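Local coordinates for ATP-dependent Clp protease adapter protein ClpS 2 (Agrobacterium tumefaciens, PDB 4YJM) that probably acts as an N-end rule adaptor that modulates the substrate specificity of the ClpAP protease, at residues V26-D31 / R55-T60; R36-V41 / F93-T98; A45-S50 / K82-L87; D75-K80 / F97-E102. All coordinates share one frame; numbering follows the deposited sequence.

Interaction 1 of 4, residues V26-D31 / R55-T60; sequences VMLLND and RRVMMT
No flat group takes part where Leu28 meets Val57 and Met58; the contact joins one branched leucine end to two aliphatic neighbours on a helix. The Phe97 ring, on the adjoining strand 97-101, packs against Leu28 as well. Leu28 illustrates how a single methyl can join a strand to a helix. Its CG lies anti to the backbone N (chi1 168°), which carries CD2 off the sheet toward helix 51-64. There Leu28 CD2 sits 3.9 Å from Val57 CG1. The same methyl, Leu28 CD2, lies 4.1 Å from Met58 CG, so it rests between two consecutive residues of the helix. Met58 offers only the root of its side chain: beyond CG the chain runs away from the strand and bends at its sulfur (chi3 -87°), where it packs on helix 36-47. The contact is small and wholly apolar, and the strand's backbone bonds go instead to strand 66-73 and to Met96 and Thr98. One face of an antiparallel sheet covered by helices is the layout of the two-layer alpha/beta ClpS fold, and in relatives the pocket for N-terminal residues lies close to the loop after this first strand and to this helix.

Interaction 2 of 4, residues R36-V41 / F93-T98; sequences REFVTV and FPLMFT
Phe38 reaches from helix 36-47 toward Phe93 and Leu95, and its side chain can be followed outward atom by atom. From CB, the ring leaves with CG anti to the backbone N (chi1 -175°), which swings it across to the loop that precedes strand 97-101. Phe38 CG is the first atom to meet the partner, lying 4.0 Å from Phe93 CE2. Further along the rim, Phe38 CD2 makes the closest approach, 3.8 Å from Phe93 CD2. Phe38 CE2 serves both partners: Phe93 CD2 approaches it from above the ring, while Leu95 CD2 stands at the ring's edge, 4.0 Å from Phe38 CE2. At the tip, CZ packs against the backbone of Leu87 in helix 74-91.

The two rings form an edge-to-face pair in which Phe93 turns its edge to one face of Phe38. Their centroids are 5.2 Å apart and their planes meet at 61°, well short of perpendicular, and Phe93 CE2 stands over the rim of Phe38, off its centre. Leu95 divides its branches between two neighbours on the helix, for its other methyl, Leu95 CD1, lies 4.0 Å from Val39 CG2. Inside its own segment, Leu95 CD2 also lies in the plane of the Phe97 ring, at the edge.

Between the two segments carbon meets carbon, so dispersion and the exclusion of water probably dominate, with perhaps a small electrostatic share from the ring hydrogens of Phe93 directed at the pi cloud of Phe38.

Interaction 3 of 4, residues A45-S50 / K82-L87; sequences AVFRMS and KEATDL
Val46 is the projection and the surface of helix 74-91 around Ala84 and Leu87 is the hollow, a worked case of how a small residue lets two helical segments come close. With only a methyl at Ala84, the CA atoms of Val46 and Ala84 approach to 6.3 Å. The valine sends its two branches to different neighbours. Val46 CG2, anti to the carbonyl carbon, drops between Ala84 and Leu87, one turn apart, and reaches Leu87 CD1 at 3.8 Å. On the floor of the same dip, Val46 CG2 lies 4.1 Å from Ala84 CA. The other branch lies against the alanine methyl, with Val46 CG1 4.1 Å from Ala84 CB.

That methyl is in turn the bump of the opposite surface. It fits between Val46 and the next residue, Phe47, whose ring atom Phe47 CE2 lies 3.9 Å from Ala84 CB. Val46 CG1 stands 3.6 Å above one face of the Phe47 ring, toward its rim, so Ala84 CB meets the valine methyl and the ring atom CE2 together. Val46 and Leu87 run past each other in opposite senses, and Leu87 borders the dip.

Just after this point helix 36-47 ends, with Arg48 taking a positive phi of 61°, and Lys80 of helix 74-91 donates to Val46 O near that end. The Phe47 ring continues inward onto strand 66-73. Helices packed beside one another over the antiparallel sheet in this way make up the helical layer of the two-layer alpha/beta ClpS fold.

Interaction 4 of 4, residues D75-K80 / F97-E102; sequences DIAETK and FTTEPE
Thr99 and Ala77 make the tight half of this contact, Thr99 and Glu78 the loose, watered half. The tight half rests on one methyl. Thr99 CG2 presses against the helix backbone, 3.5 Å from Ala77 O, and the carbonyl carbon of Ala77 is almost as near. Beside it, the alanine methyl, Ala77 CB, lies 3.9 Å from Thr99 CG2. Since alanine offers no more than CB, the strand can settle onto the helix, and the CA atoms of Ala77 and Thr99 stand 6.5 Å apart. Ala77 is buried, its side chain also facing Val26 and Cys72 of the two neighbouring strands.

Moving outward, Thr99 CG2 still lies 3.9 Å from Glu78 N, but the glutamate side chain is farther, with Glu78 CG 4.4 Å from Thr99 CG2. The gap between the polar ends is crossed by water. Thr99 chi1, 69°, puts OG1 between the backbone N and the carbonyl carbon and so turns the hydroxyl away from the alanine and toward the glutamate. One water donates to Glu78 OE2 at 2.6 Å. That water is also hydrogen-bonded to Thr99 OG1, at 2.9 Å, and thus joins the carboxylate to the hydroxyl without direct contact between them. Threonine here shows the two faces of its branch: carbon inward on the helix, oxygen outward to solvent.

Helix 74-91 follows strand 66-73 and leads to strand 97-101. Strands 66-73 and 97-101 run parallel, with strand 23-29 between them and antiparallel to both. The contact therefore packs a connecting helix on its own sheet, as in a split beta-alpha-beta crossover.

In the fold
Together the four contacts fasten all three helices of the fold to its sheet or to one another. Interactions 1 and 2 lie side by side, centres about 9 Å apart, and are joined through the sheet by Met27 N to Thr98 O (2.9 Å). Interaction 3 is about 8 Å from interaction 2 between centres, and Thr85 OG1 lies 2.9 Å from Phe97 N, tying helix 74-91 to the last strand. Phe97 belongs to the segments of both interaction 2 and interaction 4, whose centres are about 16 Å apart. The structure is free of ligand; by analogy with relatives, the N-degron pocket probably lies close to interactions 1 and 2.

Interaction 1 of 4, residues V26-D31 / R55-T60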
# COMPACT_ATOMS: atom_id res chain seq x y z
N VAL A 26 4.02 -2.69 4.90
CA VAL A 26 2.81 -2.60 4.09
C VAL A 26 3.23 -2.58 2.62
O VAL A 26 4.02 -1.72 2.23
CB VAL A 26 1.98 -1.33 4.45
CG1 VAL A 26 0.74 -1.24 3.57
CG2 VAL A 26 1.62 -1.35 5.92
N MET A 27 2.69 -3.51 1.84
CA MET A 27 3.04 -3.71 0.43
C MET A 27 1.87 -3.29 -0.43
O MET A 27 0.76 -3.69 -0.18
CB MET A 27 3.35 -5.19 0.10
CG MET A 27 4.35 -5.89 1.02
SD MET A 27 5.92 -5.08 0.93
CE MET A 27 6.51 -5.64 -0.69
N LEU A 28 2.14 -2.50 -1.46
CA LEU A 28 1.22 -2.34 -2.59
C LEU A 28 1.47 -3.41 -3.65
O LEU A 28 2.62 -3.60 -4.10
CB LEU A 28 1.42 -0.94 -3.20
CG LEU A 28 0.74 -0.75 -4.56
CD1 LEU A 28 -0.79 -0.67 -4.38
CD2 LEU A 28 1.28 0.48 -5.26
N LEU A 29 0.40 -4.07 -4.12
CA LEU A 29 0.50 -5.07 -5.19
C LEU A 29 0.16 -4.49 -6.55
O LEU A 29 -0.71 -3.64 -6.66
CB LEU A 29 -0.42 -6.27 -4.94
CG LEU A 29 -0.32 -6.99 -3.59
CD1 LEU A 29 -1.17 -8.27 -3.66
CD2 LEU A 29 1.12 -7.34 -3.25
N ASN A 30 0.84 -4.95 -7.57
CA ASN A 30 0.54 -4.55 -8.94
C ASN A 30 -0.80 -5.09 -9.37
O ASN A 30 -1.19 -6.17 -8.93
CB ASN A 30 1.63 -5.02 -9.90
CG ASN A 30 1.35 -4.62 -11.35
OD1 ASN A 30 1.30 -3.43 -11.68
ND2 ASN A 30 1.19 -5.61 -12.22
N ASP A 31 -1.51 -4.33 -10.20
CA ASP A 31 -2.61 -4.89 -10.99
C ASP A 31 -2.80 -4.12 -12.29
O ASP A 31 -2.26 -3.01 -12.46
CB ASP A 31 -3.92 -4.93 -10.20
CG ASP A 31 -4.54 -3.54 -9.98
OD1 ASP A 31 -4.96 -2.90 -10.96
OD2 ASP A 31 -4.63 -3.10 -8.82
N ARG A 55 4.26 7.62 -7.31
CA ARG A 55 4.49 7.13 -8.67
C ARG A 55 5.71 6.22 -8.72
O ARG A 55 5.76 5.29 -9.52
CB ARG A 55 4.66 8.31 -9.64
CG ARG A 55 3.38 9.08 -10.00
CD ARG A 55 3.71 10.25 -10.92
NE ARG A 55 2.56 11.08 -11.25
CZ ARG A 55 2.63 12.19 -11.98
NH1 ARG A 55 3.80 12.59 -12.47
NH2 ARG A 55 1.54 12.89 -12.24
N ARG A 56 6.71 6.48 -7.87
CA ARG A 56 7.87 5.61 -7.82
C ARG A 56 7.46 4.26 -7.17
O ARG A 56 7.99 3.19 -7.50
CB ARG A 56 9.01 6.30 -7.06
CG ARG A 56 9.54 7.54 -7.79
CD ARG A 56 10.57 8.32 -6.98
NE ARG A 56 11.79 7.54 -6.77
CZ ARG A 56 12.80 7.93 -5.99
NH1 ARG A 56 12.74 9.08 -5.35
NH2 ARG A 56 13.87 7.16 -5.86
N VAL A 57 6.51 4.32 -6.25
CA VAL A 57 6.06 3.10 -5.58
C VAL A 57 5.34 2.18 -6.61
O VAL A 57 5.64 0.99 -6.73
CB VAL A 57 5.16 3.42 -4.36
CG1 VAL A 57 4.52 2.14 -3.80
CG2 VAL A 57 5.98 4.09 -3.25
N MET A 58 4.46 2.77 -7.39
CA MET A 58 3.83 2.06 -8.51
C MET A 58 4.77 1.46 -9.56
O MET A 58 4.63 0.29 -9.93
CB MET A 58 2.89 3.01 -9.16
CG MET A 58 1.72 3.33 -8.22
SD MET A 58 0.39 4.23 -9.10
CE MET A 58 0.94 5.91 -8.93
N MET A 59 5.68 2.27 -10.09
CA MET A 59 6.67 1.74 -11.02
C MET A 59 7.35 0.52 -10.42
O MET A 59 7.60 -0.45 -11.12
CB MET A 59 7.73 2.79 -11.36
CG MET A 59 7.27 3.84 -12.35
SD MET A 59 8.60 4.97 -12.78
CE MET A 59 9.74 3.86 -13.61
N THR A 60 7.63 0.56 -9.12
CA THR A 60 8.30 -0.56 -8.47
C THR A 60 7.37 -1.78 -8.48
O THR A 60 7.81 -2.90 -8.76
CB THR A 60 8.72 -0.23 -7.02
OG1 THR A 60 9.69 0.82 -7.04
CG2 THR A 60 9.32 -1.44 -6.32

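Interaction 2 of 4, residues R36-V41 / F93-T98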
# COMPACT_ATOMS: atom_id res chain seq x y z
N ARG A 36 -4.19 4.53 -12.29
CA ARG A 36 -2.99 5.10 -11.70
C ARG A 36 -3.34 6.29 -10.80
O ARG A 36 -2.81 6.43 -9.70
CB ARG A 36 -2.04 5.52 -12.84
CG ARG A 36 -0.72 6.15 -12.43
CD ARG A 36 0.25 6.26 -13.61
NE ARG A 36 0.44 4.97 -14.29
CZ ARG A 36 -0.12 4.62 -15.44
NH1 ARG A 36 -0.91 5.46 -16.11
NH2 ARG A 36 0.13 3.42 -15.95
N GLU A 37 -4.23 7.15 -11.26
CA GLU A 37 -4.56 8.36 -10.53
C GLU A 37 -5.38 8.05 -9.27
O GLU A 37 -5.32 8.81 -8.31
CB GLU A 37 -5.31 9.34 -11.43
CG GLU A 37 -4.42 9.98 -12.48
CD GLU A 37 -3.18 10.61 -11.88
OE1 GLU A 37 -3.25 11.11 -10.74
OE2 GLU A 37 -2.12 10.59 -12.55
N PHE A 38 -6.12 6.95 -9.28
CA PHE A 38 -6.83 6.49 -8.08
C PHE A 38 -5.83 6.03 -7.04
O PHE A 38 -5.96 6.37 -5.86
CB PHE A 38 -7.82 5.36 -8.38
CG PHE A 38 -8.66 4.94 -7.17
CD1 PHE A 38 -9.70 5.75 -6.71
CD2 PHE A 38 -8.40 3.76 -6.51
CE1 PHE A 38 -10.47 5.36 -5.59
CE2 PHE A 38 -9.14 3.38 -5.40
CZ PHE A 38 -10.17 4.17 -4.95
N VAL A 39 -4.83 5.25 -7.45
CA VAL A 39 -3.83 4.77 -6.47
C VAL A 39 -3.10 5.93 -5.85
O VAL A 39 -2.81 5.91 -4.65
CB VAL A 39 -2.81 3.77 -7.11
CG1 VAL A 39 -1.81 3.23 -6.09
CG2 VAL A 39 -3.54 2.62 -7.73
N THR A 40 -2.76 6.94 -6.64
CA THR A 40 -2.11 8.13 -6.11
C THR A 40 -2.92 8.77 -4.98
O THR A 40 -2.36 9.12 -3.93
CB THR A 40 -1.87 9.15 -7.23
OG1 THR A 40 -0.78 8.69 -8.04
CG2 THR A 40 -1.52 10.52 -6.67
N VAL A 41 -4.23 8.89 -5.14
CA VAL A 41 -5.01 9.58 -4.12
C VAL A 41 -5.23 8.65 -2.92
O VAL A 41 -5.28 9.13 -1.79
CB VAL A 41 -6.35 10.11 -4.68
CG1 VAL A 41 -6.07 11.10 -5.79
CG2 VAL A 41 -7.21 8.99 -5.24
N PHE A 93 -12.52 -1.90 -7.86
CA PHE A 93 -11.17 -2.16 -8.35
C PHE A 93 -10.52 -3.29 -7.56
O PHE A 93 -10.87 -3.51 -6.40
CB PHE A 93 -10.29 -0.93 -8.23
CG PHE A 93 -10.79 0.25 -9.00
CD1 PHE A 93 -11.22 0.14 -10.31
CD2 PHE A 93 -10.82 1.49 -8.39
CE1 PHE A 93 -11.68 1.26 -11.00
CE2 PHE A 93 -11.26 2.61 -9.07
CZ PHE A 93 -11.70 2.49 -10.38
N PRO A 94 -9.55 -4.00 -8.19
CA PRO A 94 -8.83 -5.09 -7.52
C PRO A 94 -7.67 -4.62 -6.65
O PRO A 94 -6.96 -5.46 -6.11
CB PRO A 94 -8.33 -5.94 -8.70
CG PRO A 94 -8.09 -4.96 -9.77
CD PRO A 94 -9.18 -3.91 -9.62
N LEU A 95 -7.48 -3.30 -6.51
CA LEU A 95 -6.42 -2.73 -5.68
C LEU A 95 -6.24 -3.45 -4.34
O LEU A 95 -7.18 -3.60 -3.56
CB LEU A 95 -6.70 -1.24 -5.40
CG LEU A 95 -5.66 -0.50 -4.56
CD1 LEU A 95 -4.33 -0.43 -5.31
CD2 LEU A 95 -6.19 0.87 -4.29
N MET A 96 -5.02 -3.88 -4.08
CA MET A 96 -4.69 -4.66 -2.89
C MET A 96 -3.41 -4.22 -2.19
O MET A 96 -2.35 -4.10 -2.82
CB MET A 96 -4.55 -6.15 -3.28
CG MET A 96 -4.20 -7.08 -2.11
SD MET A 96 -5.51 -7.18 -0.89
CE MET A 96 -6.85 -7.71 -1.92
N PHE A 97 -3.54 -3.95 -0.88
CA PHE A 97 -2.41 -3.73 0.01
C PHE A 97 -2.33 -4.91 0.98
O PHE A 97 -3.36 -5.36 1.46
CB PHE A 97 -2.52 -2.45 0.78
CG PHE A 97 -2.45 -1.22 -0.07
CD1 PHE A 97 -1.33 -0.42 -0.02
CD2 PHE A 97 -3.52 -0.84 -0.89
CE1 PHE A 97 -1.26 0.74 -0.79
CE2 PHE A 97 -3.46 0.31 -1.64
CZ PHE A 97 -2.35 1.09 -1.60
N THR A 98 -1.11 -5.40 1.25
CA THR A 98 -0.93 -6.55 2.15
C THR A 98 0.08 -6.18 3.23
O THR A 98 0.74 -5.15 3.14
CB THR A 98 -0.43 -7.80 1.38
OG1 THR A 98 0.88 -7.52 0.87
CG2 THR A 98 -1.30 -8.11 0.20

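Interaction 3 of 4, residues A45-S50 / K82-L87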
# COMPACT_ATOMS: atom_id res chain seq x y z
N ALA A 45 -4.06 9.75 0.81
CA ALA A 45 -5.05 9.83 1.90
C ALA A 45 -4.66 8.96 3.10
O ALA A 45 -4.79 9.38 4.24
CB ALA A 45 -6.43 9.42 1.41
N VAL A 46 -4.22 7.75 2.82
CA VAL A 46 -3.98 6.72 3.85
C VAL A 46 -2.55 6.81 4.39
O VAL A 46 -2.34 6.64 5.58
CB VAL A 46 -4.26 5.32 3.30
CG1 VAL A 46 -3.96 4.22 4.37
CG2 VAL A 46 -5.76 5.22 2.85
N PHE A 47 -1.58 7.13 3.53
CA PHE A 47 -0.16 7.08 3.93
C PHE A 47 0.54 8.43 3.87
O PHE A 47 1.75 8.52 4.13
CB PHE A 47 0.59 6.05 3.07
CG PHE A 47 0.03 4.68 3.13
CD1 PHE A 47 0.36 3.84 4.17
CD2 PHE A 47 -0.83 4.23 2.15
CE1 PHE A 47 -0.13 2.59 4.23
CE2 PHE A 47 -1.35 2.95 2.21
CZ PHE A 47 -0.99 2.12 3.24
N ARG A 48 -0.19 9.49 3.54
CA ARG A 48 0.36 10.83 3.47
C ARG A 48 1.50 10.92 2.44
O ARG A 48 2.36 11.79 2.54
CB ARG A 48 0.85 11.27 4.87
CG ARG A 48 -0.27 11.24 5.94
CD ARG A 48 0.23 11.64 7.33
NE ARG A 48 0.78 12.99 7.34
CZ ARG A 48 1.57 13.47 8.30
NH1 ARG A 48 1.91 12.71 9.34
NH2 ARG A 48 2.03 14.71 8.22
N MET A 49 1.48 10.05 1.44
CA MET A 49 2.58 9.93 0.48
C MET A 49 2.41 10.90 -0.70
O MET A 49 1.31 11.05 -1.25
CB MET A 49 2.68 8.46 0.02
CG MET A 49 3.81 8.18 -0.90
SD MET A 49 3.88 6.43 -1.21
CE MET A 49 4.71 5.88 0.30
N SER A 50 3.47 11.61 -1.08
CA SER A 50 3.31 12.62 -2.13
C SER A 50 3.12 11.96 -3.49
O SER A 50 3.38 10.76 -3.67
CB SER A 50 4.53 13.54 -2.19
OG SER A 50 5.65 12.81 -2.64
N LYS A 82 -5.73 -2.49 5.32
CA LYS A 82 -7.15 -2.77 5.11
C LYS A 82 -7.92 -1.50 4.66
O LYS A 82 -8.79 -1.59 3.81
CB LYS A 82 -7.79 -3.34 6.36
CG LYS A 82 -9.33 -3.47 6.26
CD LYS A 82 -9.89 -4.46 7.26
CE LYS A 82 -11.39 -4.71 7.03
NZ LYS A 82 -12.18 -3.48 7.28
N GLU A 83 -7.61 -0.33 5.22
CA GLU A 83 -8.32 0.90 4.82
C GLU A 83 -8.04 1.21 3.36
O GLU A 83 -8.96 1.58 2.61
CB GLU A 83 -7.92 2.10 5.70
CG GLU A 83 -8.51 2.01 7.10
CD GLU A 83 -8.10 3.20 7.98
OE1 GLU A 83 -7.27 4.01 7.53
OE2 GLU A 83 -8.60 3.30 9.12
N ALA A 84 -6.78 1.05 2.96
CA ALA A 84 -6.38 1.38 1.59
C ALA A 84 -6.98 0.38 0.59
O ALA A 84 -7.50 0.73 -0.47
CB ALA A 84 -4.89 1.42 1.49
N THR A 85 -6.93 -0.89 0.94
CA THR A 85 -7.60 -1.90 0.13
C THR A 85 -9.10 -1.67 -0.00
O THR A 85 -9.67 -1.91 -1.07
CB THR A 85 -7.38 -3.30 0.70
OG1 THR A 85 -5.98 -3.62 0.70
CG2 THR A 85 -8.11 -4.32 -0.09
N ASP A 86 -9.75 -1.31 1.10
CA ASP A 86 -11.19 -1.14 1.10
C ASP A 86 -11.60 -0.01 0.15
O ASP A 86 -12.66 -0.05 -0.44
CB ASP A 86 -11.74 -0.81 2.52
CG ASP A 86 -11.85 -2.05 3.45
OD1 ASP A 86 -11.74 -3.19 2.95
OD2 ASP A 86 -12.03 -1.85 4.67
N LEU A 87 -10.77 1.02 0.04
CA LEU A 87 -11.12 2.12 -0.85
C LEU A 87 -11.23 1.59 -2.29
O LEU A 87 -12.17 1.94 -3.03
CB LEU A 87 -10.09 3.24 -0.72
CG LEU A 87 -10.20 4.11 0.55
CD1 LEU A 87 -8.90 4.86 0.77
CD2 LEU A 87 -11.41 5.06 0.41

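Interaction 4 of 4, residues D75-K80 / F97-E102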
# COMPACT_ATOMS: atom_id res chain seq x y z
N ASP A 75 -0.22 -3.83 14.27
CA ASP A 75 -1.62 -3.35 14.30
C ASP A 75 -1.86 -2.22 13.31
O ASP A 75 -2.88 -2.19 12.64
CB ASP A 75 -2.03 -2.89 15.71
CG ASP A 75 -1.97 -4.00 16.74
OD1 ASP A 75 -2.11 -5.19 16.37
OD2 ASP A 75 -1.79 -3.69 17.94
N ILE A 76 -0.91 -1.29 13.23
CA ILE A 76 -1.07 -0.14 12.37
C ILE A 76 -0.91 -0.55 10.91
O ILE A 76 -1.71 -0.14 10.07
CB ILE A 76 -0.06 0.96 12.71
CG1 ILE A 76 -0.21 1.33 14.20
CG2 ILE A 76 -0.27 2.17 11.77
CD1 ILE A 76 0.85 2.29 14.69
N ALA A 77 0.06 -1.42 10.63
CA ALA A 77 0.21 -1.97 9.27
C ALA A 77 -1.06 -2.62 8.77
O ALA A 77 -1.52 -2.38 7.63
CB ALA A 77 1.36 -2.96 9.22
N GLU A 78 -1.67 -3.45 9.63
CA GLU A 78 -2.90 -4.16 9.27
C GLU A 78 -4.03 -3.18 9.03
O GLU A 78 -4.79 -3.32 8.08
CB GLU A 78 -3.29 -5.17 10.35
CG GLU A 78 -2.32 -6.34 10.47
CD GLU A 78 -2.45 -7.15 11.75
OE1 GLU A 78 -3.25 -6.80 12.62
OE2 GLU A 78 -1.72 -8.16 11.89
N THR A 79 -4.16 -2.19 9.90
CA THR A 79 -5.24 -1.21 9.79
C THR A 79 -5.15 -0.41 8.51
O THR A 79 -6.13 -0.26 7.79
CB THR A 79 -5.24 -0.24 10.99
OG1 THR A 79 -5.60 -0.98 12.14
CG2 THR A 79 -6.29 0.84 10.84
N LYS A 80 -3.97 0.11 8.22
CA LYS A 80 -3.77 0.86 6.98
C LYS A 80 -3.87 0.03 5.71
O LYS A 80 -4.42 0.52 4.74
CB LYS A 80 -2.43 1.55 6.99
CG LYS A 80 -2.41 2.74 7.97
CD LYS A 80 -1.09 3.48 7.95
CE LYS A 80 -1.09 4.70 8.87
NZ LYS A 80 -2.24 5.61 8.60
N PHE A 97 -3.54 -3.95 -0.88
CA PHE A 97 -2.41 -3.73 0.01
C PHE A 97 -2.33 -4.91 0.98
O PHE A 97 -3.36 -5.36 1.46
CB PHE A 97 -2.52 -2.45 0.78
CG PHE A 97 -2.45 -1.22 -0.07
CD1 PHE A 97 -1.33 -0.42 -0.02
CD2 PHE A 97 -3.52 -0.84 -0.89
CE1 PHE A 97 -1.26 0.74 -0.79
CE2 PHE A 97 -3.46 0.31 -1.64
CZ PHE A 97 -2.35 1.09 -1.60
N THR A 98 -1.11 -5.40 1.25
CA THR A 98 -0.93 -6.55 2.15
C THR A 98 0.08 -6.18 3.23
O THR A 98 0.74 -5.15 3.14
CB THR A 98 -0.43 -7.80 1.38
OG1 THR A 98 0.88 -7.52 0.87
CG2 THR A 98 -1.30 -8.11 0.20
N THR A 99 0.23 -7.02 4.26
CA THR A 99 1.34 -6.85 5.19
C THR A 99 2.23 -8.07 5.18
O THR A 99 1.81 -9.18 4.88
CB THR A 99 0.86 -6.62 6.64
OG1 THR A 99 0.27 -7.82 7.15
CG2 THR A 99 -0.16 -5.49 6.72
N GLU A 100 3.49 -7.87 5.54
CA GLU A 100 4.38 -8.98 5.75
C GLU A 100 5.42 -8.58 6.76
O GLU A 100 5.83 -7.43 6.86
CB GLU A 100 5.03 -9.47 4.44
CG GLU A 100 6.02 -8.58 3.83
CD GLU A 100 6.55 -9.16 2.50
OE1 GLU A 100 5.74 -9.46 1.59
OE2 GLU A 100 7.79 -9.31 2.39
N PRO A 101 5.86 -9.56 7.53
CA PRO A 101 6.80 -9.24 8.59
C PRO A 101 8.14 -8.83 7.97
O PRO A 101 8.50 -9.37 6.92
CB PRO A 101 6.89 -10.56 9.39
CG PRO A 101 6.39 -11.62 8.48
CD PRO A 101 5.40 -10.96 7.59
N GLU A 102 8.85 -7.89 8.58
CA GLU A 102 10.18 -7.53 8.07
C GLU A 102 11.24 -8.51 8.58
O GLU A 102 10.91 -9.58 9.10
CB GLU A 102 10.57 -6.08 8.42
CG GLU A 102 11.03 -5.79 9.84
CD GLU A 102 11.84 -4.47 9.97
OE1 GLU A 102 12.28 -3.89 8.94
OE2 GLU A 102 12.03 -4.01 11.11
O HOH W 1 -0.22 -8.83 9.82